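Local structure of carbohydrate kinase (2NWH) at residues Trp34-Gly39 and Gly68-Glu73; Ala97-Glu100 and Asn104-Ile107; Arg121-Arg126 and Leu149-Leu154; Ser226-Phe231 and Glu273-Gly278. The protein is a carbohydrate kinase of the pfkB (ribokinase-like) family, and so probably transfers a phosphate group from ATP to a sugar or related small molecule. One frame throughout, in Å; residues are numbered along the deposited sequence.

Contact 1: Trp34-Gly39 and Gly68-Glu73; sequences WMEEAG and GEVVAE
A38 and V71 meet where the end of a strand passes over a turn of a helix. The A38 methyl points at the helix backbone. Its CB lies 4.0 Å from CA of V71, and 4.2 Å from CG2 of the same residue. V71 does not aim its side chain straight at the strand. With CG1 anti to the backbone N (chi1 -180°), CG2 is the branch that reaches A38. Both residues are buried, and both also touch F43 of helix 41-51, so three side chains cluster here.

V70 does point toward the strand, but closer to the surface. Its CG2 approaches OE1 of E36 at 4.2 Å, a loose contact of methyl with carboxylate oxygen. The other E36 oxygen, OE2, is in a salt bridge with R16 of the neighbouring strand 13-20. I14 of that strand also touches V70.

Strand 32-39 is an edge strand of the four-stranded sheet, which probably corresponds to the lid of ribokinase-like enzymes. Helix 66-77 belongs to the large alpha/beta part. The contact therefore sits where the lid strand enters the main body, just before the glycine-rich turn into helix 41-51.

No hydrogen bond crosses between the two segments. The strand end is held against the helix by small apolar groups, while the charge of E36 is met within the lid sheet.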
loop_
_atom_site.group_PDB
_atom_site.type_symbol
_atom_site.label_atom_id
_atom_site.label_comp_id
_atom_site.label_asym_id
_atom_site.label_seq_id
_atom_site.Cartn_x
_atom_site.Cartn_y
_atom_site.Cartn_z
ATOM N N TRP A 34 21.860 1.689 -14.047
ATOM C CA TRP A 34 20.518 2.050 -13.532
ATOM C C TRP A 34 19.610 0.835 -13.615
ATOM O O TRP A 34 19.641 0.139 -14.659
ATOM C CB TRP A 34 19.911 3.155 -14.373
ATOM C CG TRP A 34 20.524 4.448 -14.036
ATOM C CD1 TRP A 34 21.517 5.087 -14.722
ATOM C CD2 TRP A 34 20.241 5.244 -12.882
ATOM N NE1 TRP A 34 21.847 6.256 -14.089
ATOM C CE2 TRP A 34 21.083 6.388 -12.952
ATOM C CE3 TRP A 34 19.336 5.123 -11.807
ATOM C CZ2 TRP A 34 21.080 7.400 -11.959
ATOM C CZ3 TRP A 34 19.322 6.132 -10.832
ATOM C CH2 TRP A 34 20.218 7.248 -10.901
ATOM N N MET A 35 18.908 0.533 -12.516
ATOM C CA MET A 35 17.891 -0.512 -12.505
ATOM C C MET A 35 16.560 0.289 -12.421
ATOM O O MET A 35 16.477 1.244 -11.656
ATOM C CB MET A 35 18.087 -1.425 -11.272
ATOM C CG MET A 35 19.386 -2.327 -11.281
ATOM S SD MET A 35 20.009 -3.091 -9.673
ATOM C CE MET A 35 19.976 -1.687 -8.549
ATOM N N GLU A 36 15.551 -0.081 -13.216
ATOM C CA GLU A 36 14.242 0.617 -13.125
ATOM C C GLU A 36 13.120 -0.386 -12.821
ATOM O O GLU A 36 13.127 -1.511 -13.331
ATOM C CB GLU A 36 13.850 1.321 -14.428
ATOM C CG GLU A 36 14.772 2.318 -15.020
ATOM C CD GLU A 36 14.049 3.094 -16.131
ATOM O OE1 GLU A 36 13.113 2.526 -16.764
ATOM O OE2 GLU A 36 14.412 4.263 -16.359
ATOM N N GLU A 37 12.158 0.003 -12.007
ATOM C CA GLU A 37 10.953 -0.799 -11.875
ATOM C C GLU A 37 9.818 0.059 -11.388
ATOM O O GLU A 37 10.026 1.169 -10.935
ATOM C CB GLU A 37 11.147 -1.956 -10.912
ATOM C CG GLU A 37 11.546 -1.552 -9.525
ATOM C CD GLU A 37 11.915 -2.752 -8.653
ATOM O OE1 GLU A 37 12.686 -3.668 -9.081
ATOM O OE2 GLU A 37 11.431 -2.743 -7.512
ATOM N N ALA A 38 8.615 -0.471 -11.453
ATOM C CA ALA A 38 7.481 0.319 -10.973
ATOM C C ALA A 38 7.315 0.170 -9.446
ATOM O O ALA A 38 7.695 -0.861 -8.826
ATOM C CB ALA A 38 6.205 -0.097 -11.731
ATOM N N GLY A 39 6.754 1.195 -8.833
ATOM C CA GLY A 39 6.450 1.184 -7.406
ATOM C C GLY A 39 5.305 2.107 -7.049
ATOM O O GLY A 39 4.541 2.525 -7.947
ATOM N N GLY A 68 6.151 6.089 -17.848
ATOM C CA GLY A 68 4.735 5.817 -17.541
ATOM C C GLY A 68 4.340 4.503 -18.183
ATOM O O GLY A 68 3.552 3.729 -17.611
ATOM N N GLU A 69 4.888 4.249 -19.372
ATOM C CA GLU A 69 4.620 2.998 -20.096
ATOM C C GLU A 69 5.251 1.798 -19.374
ATOM O O GLU A 69 4.691 0.693 -19.374
ATOM C CB GLU A 69 5.120 3.115 -21.551
ATOM C CG GLU A 69 4.196 3.924 -22.469
ATOM C CD GLU A 69 4.861 4.375 -23.767
ATOM O OE1 GLU A 69 5.887 3.756 -24.171
ATOM O OE2 GLU A 69 4.360 5.356 -24.380
ATOM N N VAL A 70 6.392 2.013 -18.724
ATOM C CA VAL A 70 7.023 0.981 -17.899
ATOM C C VAL A 70 6.072 0.592 -16.713
ATOM O O VAL A 70 5.910 -0.607 -16.383
ATOM C CB VAL A 70 8.382 1.479 -17.371
ATOM C CG1 VAL A 70 8.892 0.614 -16.248
ATOM C CG2 VAL A 70 9.423 1.499 -18.513
ATOM N N VAL A 71 5.454 1.597 -16.101
ATOM C CA VAL A 71 4.474 1.341 -15.019
ATOM C C VAL A 71 3.271 0.570 -15.572
ATOM O O VAL A 71 2.799 -0.426 -14.983
ATOM C CB VAL A 71 3.963 2.645 -14.357
ATOM C CG1 VAL A 71 2.927 2.296 -13.215
ATOM C CG2 VAL A 71 5.094 3.431 -13.773
ATOM N N ALA A 72 2.734 1.071 -16.665
ATOM C CA ALA A 72 1.639 0.384 -17.334
ATOM C C ALA A 72 1.976 -1.098 -17.624
ATOM O O ALA A 72 1.157 -1.998 -17.387
ATOM C CB ALA A 72 1.270 1.135 -18.615
ATOM N N GLU A 73 3.179 -1.356 -18.111
ATOM C CA GLU A 73 3.599 -2.735 -18.413
ATOM C C GLU A 73 3.675 -3.609 -17.168
ATOM O O GLU A 73 3.300 -4.808 -17.209
ATOM C CB GLU A 73 4.945 -2.743 -19.130
ATOM C CG GLU A 73 5.542 -4.156 -19.375
ATOM C CD GLU A 73 4.715 -5.036 -20.332
ATOM O OE1 GLU A 73 4.030 -4.495 -21.233
ATOM O OE2 GLU A 73 4.776 -6.278 -20.189
#

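Contact 2: Ala97-Glu100 and Asn104-Ile107; sequences AILE and NLVI
E100 and N104 pair at the turn end of a beta hairpin, and the E100 side chain can be followed outward along N104. Its CB lies 3.7 Å from the N104 carbonyl O. CG packs 3.5 Å from CG2 of V106, whose side chain crosses it at about a right angle. CD comes near the amide of N104. OE1 then accepts a hydrogen bond from ND2 of N104 at 2.9 Å, using its anti lone pair. The bond is bent (147° at the hydrogen), and the carboxylate and amide planes are 70° apart. OE2 has a separate partner, the hydroxyl of T24.

The two side chains run alongside each other in the same direction. N104 gets there with CG anti to its backbone N (chi1 -179°). The backbones are tied too: N of E100 bonds to O of N104 at 2.8 Å, next to the turn.

The strands 94-99 and 105-111 form the outer hairpin of the four-stranded, lid-like sheet. A classic beta bulge interrupts their pairing: V106 and I107 both face I98. N of I98 bonds to O of I107 at 3.0 Å, and N of V106 bonds to O of I98 at 2.9 Å.

On the L99 face of the sheet, CD1 of L105 bridges two residues of the other strand. It touches CB of A97 at 3.7 Å and also CD1 of L99.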
loop_
_atom_site.group_PDB
_atom_site.type_symbol
_atom_site.label_atom_id
_atom_site.label_comp_id
_atom_site.label_asym_id
_atom_site.label_seq_id
_atom_site.Cartn_x
_atom_site.Cartn_y
_atom_site.Cartn_z
ATOM N N ALA A 97 17.270 6.857 -6.687
ATOM C CA ALA A 97 18.265 6.706 -5.630
ATOM C C ALA A 97 19.626 6.415 -6.248
ATOM O O ALA A 97 19.745 5.674 -7.262
ATOM C CB ALA A 97 17.871 5.551 -4.688
ATOM N N ILE A 98 20.658 6.942 -5.625
ATOM C CA ILE A 98 21.999 6.517 -5.995
ATOM C C ILE A 98 22.608 5.812 -4.766
ATOM O O ILE A 98 22.630 6.378 -3.670
ATOM C CB ILE A 98 22.813 7.713 -6.484
ATOM C CG1 ILE A 98 22.203 8.299 -7.795
ATOM C CG2 ILE A 98 24.314 7.351 -6.549
ATOM C CD1 ILE A 98 22.957 9.518 -8.305
ATOM N N LEU A 99 23.077 4.586 -4.963
ATOM C CA LEU A 99 23.638 3.725 -3.899
ATOM C C LEU A 99 25.110 3.432 -4.153
ATOM O O LEU A 99 25.573 3.366 -5.316
ATOM C CB LEU A 99 22.915 2.376 -3.858
ATOM C CG LEU A 99 21.504 2.170 -3.293
ATOM C CD1 LEU A 99 20.514 3.012 -4.009
ATOM C CD2 LEU A 99 21.194 0.667 -3.476
ATOM N N GLU A 100 25.842 3.262 -3.061
ATOM C CA GLU A 100 27.223 2.775 -3.101
ATOM C C GLU A 100 27.205 1.322 -3.552
ATOM O O GLU A 100 26.150 0.686 -3.553
ATOM C CB GLU A 100 27.828 2.901 -1.696
ATOM C CG GLU A 100 27.947 4.385 -1.274
ATOM C CD GLU A 100 28.870 4.568 -0.092
ATOM O OE1 GLU A 100 28.324 4.648 1.029
ATOM O OE2 GLU A 100 30.115 4.632 -0.282
ATOM N N ASN A 104 24.736 0.913 0.344
ATOM C CA ASN A 104 24.382 2.062 1.163
ATOM C C ASN A 104 23.737 3.192 0.325
ATOM O O ASN A 104 24.268 3.551 -0.719
ATOM C CB ASN A 104 25.606 2.603 1.882
ATOM C CG ASN A 104 25.266 3.791 2.758
ATOM O OD1 ASN A 104 24.461 3.669 3.683
ATOM N ND2 ASN A 104 25.845 4.954 2.451
ATOM N N LEU A 105 22.616 3.749 0.796
ATOM C CA LEU A 105 21.971 4.891 0.112
ATOM C C LEU A 105 22.808 6.157 0.268
ATOM O O LEU A 105 23.044 6.643 1.391
ATOM C CB LEU A 105 20.543 5.121 0.621
ATOM C CG LEU A 105 19.746 6.265 -0.011
ATOM C CD1 LEU A 105 19.635 6.016 -1.515
ATOM C CD2 LEU A 105 18.352 6.439 0.602
ATOM N N VAL A 106 23.270 6.699 -0.860
ATOM C CA VAL A 106 23.927 7.975 -0.813
ATOM C C VAL A 106 22.897 9.076 -0.659
ATOM O O VAL A 106 23.030 9.934 0.244
ATOM C CB VAL A 106 24.845 8.230 -2.052
ATOM C CG1 VAL A 106 25.493 9.601 -1.991
ATOM C CG2 VAL A 106 25.979 7.150 -2.123
ATOM N N ILE A 107 21.907 9.088 -1.557
ATOM C CA ILE A 107 20.902 10.159 -1.571
ATOM C C ILE A 107 19.826 9.703 -2.546
ATOM O O ILE A 107 20.082 8.863 -3.413
ATOM C CB ILE A 107 21.526 11.559 -1.975
ATOM C CG1 ILE A 107 20.592 12.732 -1.639
ATOM C CG2 ILE A 107 21.905 11.618 -3.496
ATOM C CD1 ILE A 107 20.819 13.366 -0.300
#

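Contact 3: Arg121-Arg126 and Leu149-Leu154; sequences RRLKVR and LTALGL
L123 points its side chain end-on at the backbone of helix 146-158. Its CG is anti to the backbone N (chi1 -176°), which carries CD2 across to the peptide link between A151 and L152. CD2 lies 3.3 Å from N of L152 and 3.6 Å from CA of L152. The same methyl touches CB of A151 at 3.9 Å and CB of L152 at 3.8 Å. L152 runs roughly at a right angle to L123, so L123 meets it at the root and not at the tip.

K124 leaves the chain in a different direction. Its extended chain reaches the same A151 methyl from another angle, with CE 3.9 Å from the A151 CB. The A151 methyl thus has a leucine methyl and a lysine methylene as neighbours.

The short helix 120-123 ends here, and V125 takes the N-cap position of helix 126-134. Helix 146-158 is the helix of a beta-alpha-beta crossover between the parallel strands 137-141 and 163-166 of the large sheet. L123 also touches V128 of helix 126-134, and L152 touches I132 of that helix and C140 of strand 137-141.

No hydrogen bond or ion pair crosses the contact. The buried part rests on one leucine methyl set closely against the helix backbone at A151 and L152. K124 adds only its aliphatic chain, at the exposed rim.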
loop_
_atom_site.group_PDB
_atom_site.type_symbol
_atom_site.label_atom_id
_atom_site.label_comp_id
_atom_site.label_asym_id
_atom_site.label_seq_id
_atom_site.Cartn_x
_atom_site.Cartn_y
_atom_site.Cartn_z
ATOM N N ARG A 121 -12.066 18.182 -7.967
ATOM C CA ARG A 121 -12.769 18.442 -9.222
ATOM C C ARG A 121 -12.580 17.303 -10.200
ATOM O O ARG A 121 -13.538 16.821 -10.799
ATOM C CB ARG A 121 -12.222 19.749 -9.786
ATOM C CG ARG A 121 -12.709 20.154 -11.125
ATOM C CD ARG A 121 -12.447 21.655 -11.282
ATOM N NE ARG A 121 -13.293 22.159 -12.345
ATOM C CZ ARG A 121 -13.559 23.434 -12.581
ATOM N NH1 ARG A 121 -14.358 23.745 -13.588
ATOM N NH2 ARG A 121 -13.043 24.386 -11.821
ATOM N N ARG A 122 -11.344 16.833 -10.344
ATOM C CA ARG A 122 -11.073 15.739 -11.257
ATOM C C ARG A 122 -11.622 14.405 -10.759
ATOM O O ARG A 122 -12.028 13.574 -11.561
ATOM C CB ARG A 122 -9.571 15.666 -11.574
ATOM C CG ARG A 122 -9.072 16.850 -12.446
ATOM C CD ARG A 122 -7.694 16.655 -13.011
ATOM N NE ARG A 122 -7.372 17.779 -13.887
ATOM C CZ ARG A 122 -6.484 18.759 -13.656
ATOM N NH1 ARG A 122 -5.716 18.800 -12.562
ATOM N NH2 ARG A 122 -6.356 19.716 -14.563
ATOM N N LEU A 123 -11.609 14.193 -9.438
ATOM C CA LEU A 123 -12.101 12.949 -8.877
ATOM C C LEU A 123 -13.613 12.846 -9.163
ATOM O O LEU A 123 -14.142 11.748 -9.333
ATOM C CB LEU A 123 -11.915 12.931 -7.354
ATOM C CG LEU A 123 -12.320 11.604 -6.667
ATOM C CD1 LEU A 123 -11.270 10.449 -6.864
ATOM C CD2 LEU A 123 -12.513 11.859 -5.190
ATOM N N LYS A 124 -14.261 13.999 -9.230
ATOM C CA LYS A 124 -15.741 14.066 -9.311
ATOM C C LYS A 124 -16.283 13.884 -10.728
ATOM O O LYS A 124 -17.496 13.985 -10.941
ATOM C CB LYS A 124 -16.234 15.376 -8.681
ATOM C CG LYS A 124 -16.143 15.382 -7.137
ATOM C CD LYS A 124 -16.429 16.770 -6.525
ATOM C CE LYS A 124 -15.889 16.833 -5.081
ATOM N NZ LYS A 124 -16.030 18.161 -4.363
ATOM N N VAL A 125 -15.418 13.655 -11.714
ATOM C CA VAL A 125 -15.890 13.480 -13.096
ATOM C C VAL A 125 -16.686 12.177 -13.235
ATOM O O VAL A 125 -16.366 11.204 -12.571
ATOM C CB VAL A 125 -14.739 13.561 -14.151
ATOM C CG1 VAL A 125 -13.976 14.916 -14.041
ATOM C CG2 VAL A 125 -13.819 12.361 -14.078
ATOM N N ARG A 126 -17.698 12.141 -14.115
ATOM C CA ARG A 126 -18.467 10.910 -14.303
ATOM C C ARG A 126 -17.614 9.654 -14.462
ATOM O O ARG A 126 -17.969 8.608 -13.925
ATOM C CB ARG A 126 -19.372 10.996 -15.510
ATOM C CG ARG A 126 -20.623 11.647 -15.213
ATOM C CD ARG A 126 -21.458 11.748 -16.465
ATOM N NE ARG A 126 -22.752 12.221 -16.049
ATOM C CZ ARG A 126 -23.756 12.554 -16.857
ATOM N NH1 ARG A 126 -23.632 12.485 -18.187
ATOM N NH2 ARG A 126 -24.881 12.961 -16.300
ATOM N N LEU A 149 -8.836 13.072 -0.876
ATOM C CA LEU A 149 -9.097 11.961 -0.011
ATOM C C LEU A 149 -10.435 12.139 0.696
ATOM O O LEU A 149 -11.261 11.233 0.718
ATOM C CB LEU A 149 -7.948 11.773 0.964
ATOM C CG LEU A 149 -6.633 11.272 0.389
ATOM C CD1 LEU A 149 -5.507 11.517 1.375
ATOM C CD2 LEU A 149 -6.763 9.790 0.037
ATOM N N THR A 150 -10.719 13.342 1.182
ATOM C CA THR A 150 -12.040 13.590 1.780
ATOM C C THR A 150 -13.204 13.397 0.780
ATOM O O THR A 150 -14.230 12.750 1.116
ATOM C CB THR A 150 -12.080 14.985 2.385
ATOM O OG1 THR A 150 -10.900 15.170 3.178
ATOM C CG2 THR A 150 -13.351 15.200 3.246
ATOM N N ALA A 151 -13.048 13.940 -0.441
ATOM C CA ALA A 151 -14.075 13.817 -1.468
ATOM C C ALA A 151 -14.310 12.360 -1.837
ATOM O O ALA A 151 -15.473 11.958 -2.026
ATOM C CB ALA A 151 -13.713 14.621 -2.715
ATOM N N LEU A 152 -13.212 11.605 -1.935
ATOM C CA LEU A 152 -13.261 10.142 -2.162
ATOM C C LEU A 152 -14.062 9.437 -1.059
ATOM O O LEU A 152 -14.934 8.601 -1.354
ATOM C CB LEU A 152 -11.853 9.522 -2.244
ATOM C CG LEU A 152 -11.868 8.028 -2.575
ATOM C CD1 LEU A 152 -12.722 7.669 -3.837
ATOM C CD2 LEU A 152 -10.441 7.441 -2.620
ATOM N N GLY A 153 -13.780 9.780 0.199
ATOM C CA GLY A 153 -14.589 9.280 1.318
ATOM C C GLY A 153 -16.111 9.556 1.158
ATOM O O GLY A 153 -16.946 8.642 1.306
ATOM N N LEU A 154 -16.482 10.790 0.808
ATOM C CA LEU A 154 -17.913 11.105 0.511
ATOM C C LEU A 154 -18.530 10.238 -0.626
ATOM O O LEU A 154 -19.665 9.767 -0.510
ATOM C CB LEU A 154 -18.097 12.582 0.193
ATOM C CG LEU A 154 -18.488 13.607 1.270
ATOM C CD1 LEU A 154 -17.600 13.577 2.470
ATOM C CD2 LEU A 154 -18.459 15.010 0.681
#

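Contact 4: Ser226-Phe231 and Glu273-Gly278; sequences SEVVAF and EALRQG
This is an apolar strand-on-helix contact in the core of the alpha/beta fold. Strand 227-231 lies in the large mixed sheet, in its antiparallel part, and helix 271-286 packs over one face. One helix residue, L275, does all the touching. It rests on V228 and A230, which are two apart in the strand and point to the same side.

CD2 of L275 meets V228. It is 3.9 Å from CB of V228 and 4.0 Å from CG1 of V228. The V228 and L275 side chains run antiparallel, each coming from its own backbone, and overlap along their flanks. The branch point of L275 meets the other residue: its CG is 4.0 Å from CB of A230. The chi1 of L275, -138°, is away from the usual staggered positions, and this swings the branched end over the two strand residues.

L275 also touches A237 and L239 of the next strand, 236-239, so it spans two strands. Y261 of helix 255-266 also touches A230. The opposite face of the strand, with V229 and F231, is covered by P208 of helix 207-213.

All three touching residues are buried, and no hydrogen bond passes between the segments. Helix and sheet are held here by van der Waals and hydrophobic contact alone, while the strand's backbone polar groups are engaged by its neighbours in the sheet.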
loop_
_atom_site.group_PDB
_atom_site.type_symbol
_atom_site.label_atom_id
_atom_site.label_comp_id
_atom_site.label_asym_id
_atom_site.label_seq_id
_atom_site.Cartn_x
_atom_site.Cartn_y
_atom_site.Cartn_z
ATOM N N SER A 226 7.384 -8.029 14.794
ATOM C CA SER A 226 6.488 -9.065 15.317
ATOM C C SER A 226 5.195 -8.639 16.060
ATOM O O SER A 226 4.460 -9.527 16.522
ATOM C CB SER A 226 7.286 -10.014 16.238
ATOM O OG SER A 226 8.197 -10.843 15.521
ATOM N N GLU A 227 4.916 -7.337 16.222
ATOM C CA GLU A 227 3.641 -6.937 16.860
ATOM C C GLU A 227 2.676 -6.279 15.868
ATOM O O GLU A 227 3.064 -5.364 15.127
ATOM C CB GLU A 227 3.830 -6.011 18.071
ATOM C CG GLU A 227 4.982 -6.349 18.988
ATOM C CD GLU A 227 5.077 -5.422 20.199
ATOM O OE1 GLU A 227 4.209 -5.504 21.108
ATOM O OE2 GLU A 227 6.043 -4.625 20.258
ATOM N N VAL A 228 1.431 -6.752 15.858
ATOM C CA VAL A 228 0.395 -6.200 14.965
ATOM C C VAL A 228 -0.945 -6.177 15.681
ATOM O O VAL A 228 -1.306 -7.150 16.335
ATOM C CB VAL A 228 0.188 -7.049 13.692
ATOM C CG1 VAL A 228 -0.581 -6.214 12.630
ATOM C CG2 VAL A 228 1.508 -7.583 13.134
ATOM N N VAL A 229 -1.680 -5.072 15.538
ATOM C CA VAL A 229 -3.041 -4.969 16.041
ATOM C C VAL A 229 -4.008 -4.724 14.863
ATOM O O VAL A 229 -3.674 -3.980 13.930
ATOM C CB VAL A 229 -3.143 -3.888 17.160
ATOM C CG1 VAL A 229 -2.861 -2.480 16.634
ATOM C CG2 VAL A 229 -4.485 -3.955 17.903
ATOM N N ALA A 230 -5.154 -5.410 14.877
ATOM C CA ALA A 230 -6.212 -5.196 13.877
ATOM C C ALA A 230 -7.492 -4.875 14.612
ATOM O O ALA A 230 -7.711 -5.383 15.709
ATOM C CB ALA A 230 -6.394 -6.409 13.018
ATOM N N PHE A 231 -8.324 -4.006 14.047
ATOM C CA PHE A 231 -9.604 -3.668 14.676
ATOM C C PHE A 231 -10.686 -3.331 13.660
ATOM O O PHE A 231 -10.385 -2.987 12.505
ATOM C CB PHE A 231 -9.435 -2.574 15.738
ATOM C CG PHE A 231 -9.119 -1.199 15.188
ATOM C CD1 PHE A 231 -10.114 -0.227 15.100
ATOM C CD2 PHE A 231 -7.816 -0.863 14.807
ATOM C CE1 PHE A 231 -9.824 1.076 14.596
ATOM C CE2 PHE A 231 -7.511 0.420 14.290
ATOM C CZ PHE A 231 -8.516 1.392 14.186
ATOM N N GLU A 273 -8.421 -14.041 11.498
ATOM C CA GLU A 273 -8.007 -14.674 10.240
ATOM C C GLU A 273 -7.324 -13.707 9.235
ATOM O O GLU A 273 -6.320 -14.056 8.599
ATOM C CB GLU A 273 -9.216 -15.327 9.576
ATOM C CG GLU A 273 -9.879 -16.429 10.388
ATOM C CD GLU A 273 -11.176 -16.964 9.754
ATOM O OE1 GLU A 273 -12.016 -16.157 9.287
ATOM O OE2 GLU A 273 -11.359 -18.207 9.734
ATOM N N ALA A 274 -7.863 -12.499 9.111
ATOM C CA ALA A 274 -7.285 -11.449 8.250
ATOM C C ALA A 274 -5.911 -11.036 8.764
ATOM O O ALA A 274 -4.958 -10.841 8.000
ATOM C CB ALA A 274 -8.214 -10.274 8.191
ATOM N N LEU A 275 -5.784 -10.971 10.076
ATOM C CA LEU A 275 -4.514 -10.645 10.696
ATOM C C LEU A 275 -3.435 -11.660 10.304
ATOM O O LEU A 275 -2.321 -11.282 9.898
ATOM C CB LEU A 275 -4.672 -10.724 12.211
ATOM C CG LEU A 275 -4.012 -9.638 13.053
ATOM C CD1 LEU A 275 -4.333 -9.856 14.554
ATOM C CD2 LEU A 275 -2.550 -9.663 12.808
ATOM N N ARG A 276 -3.761 -12.942 10.467
ATOM C CA ARG A 276 -2.798 -14.008 10.133
ATOM C C ARG A 276 -2.487 -14.083 8.638
ATOM O O ARG A 276 -1.353 -14.426 8.282
ATOM C CB ARG A 276 -3.257 -15.354 10.671
ATOM C CG ARG A 276 -3.220 -15.384 12.215
ATOM C CD ARG A 276 -3.458 -16.782 12.754
ATOM N NE ARG A 276 -2.295 -17.634 12.510
ATOM C CZ ARG A 276 -2.302 -18.701 11.715
ATOM N NH1 ARG A 276 -3.405 -19.042 11.068
ATOM N NH2 ARG A 276 -1.199 -19.434 11.583
ATOM N N GLN A 277 -3.473 -13.801 7.779
ATOM C CA GLN A 277 -3.199 -13.805 6.329
ATOM C C GLN A 277 -2.275 -12.663 5.930
ATOM O O GLN A 277 -1.359 -12.851 5.093
ATOM C CB GLN A 277 -4.475 -13.768 5.463
ATOM C CG GLN A 277 -4.121 -13.743 3.958
ATOM C CD GLN A 277 -5.290 -13.985 3.027
ATOM O OE1 GLN A 277 -5.926 -15.051 3.049
ATOM N NE2 GLN A 277 -5.581 -13.002 2.203
ATOM N N GLY A 278 -2.513 -11.481 6.511
ATOM C CA GLY A 278 -1.682 -10.312 6.250
ATOM C C GLY A 278 -0.254 -10.572 6.715
ATOM O O GLY A 278 0.723 -10.262 6.010
#

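How the contacts relate
The four contacts follow one another along the chain, each closing before the next opens. Contacts 1 and 2 share the four-stranded sheet of the presumed lid. Their centres are 19 Å apart, and they touch: W34 packs on A97 and I98. Contact 2 lies out on the lid, and contact 1 where the lid meets the main body. Contacts 3 and 4 belong to the large alpha/beta part. Their centres are 30 Å apart, and their nearest atoms about 16 Å. Contact 4 is on the opposite side of the chain's centre from contact 1. Together they sample both parts of a ribokinase-like fold, whose lid probably closes over the sugar site, as in relatives.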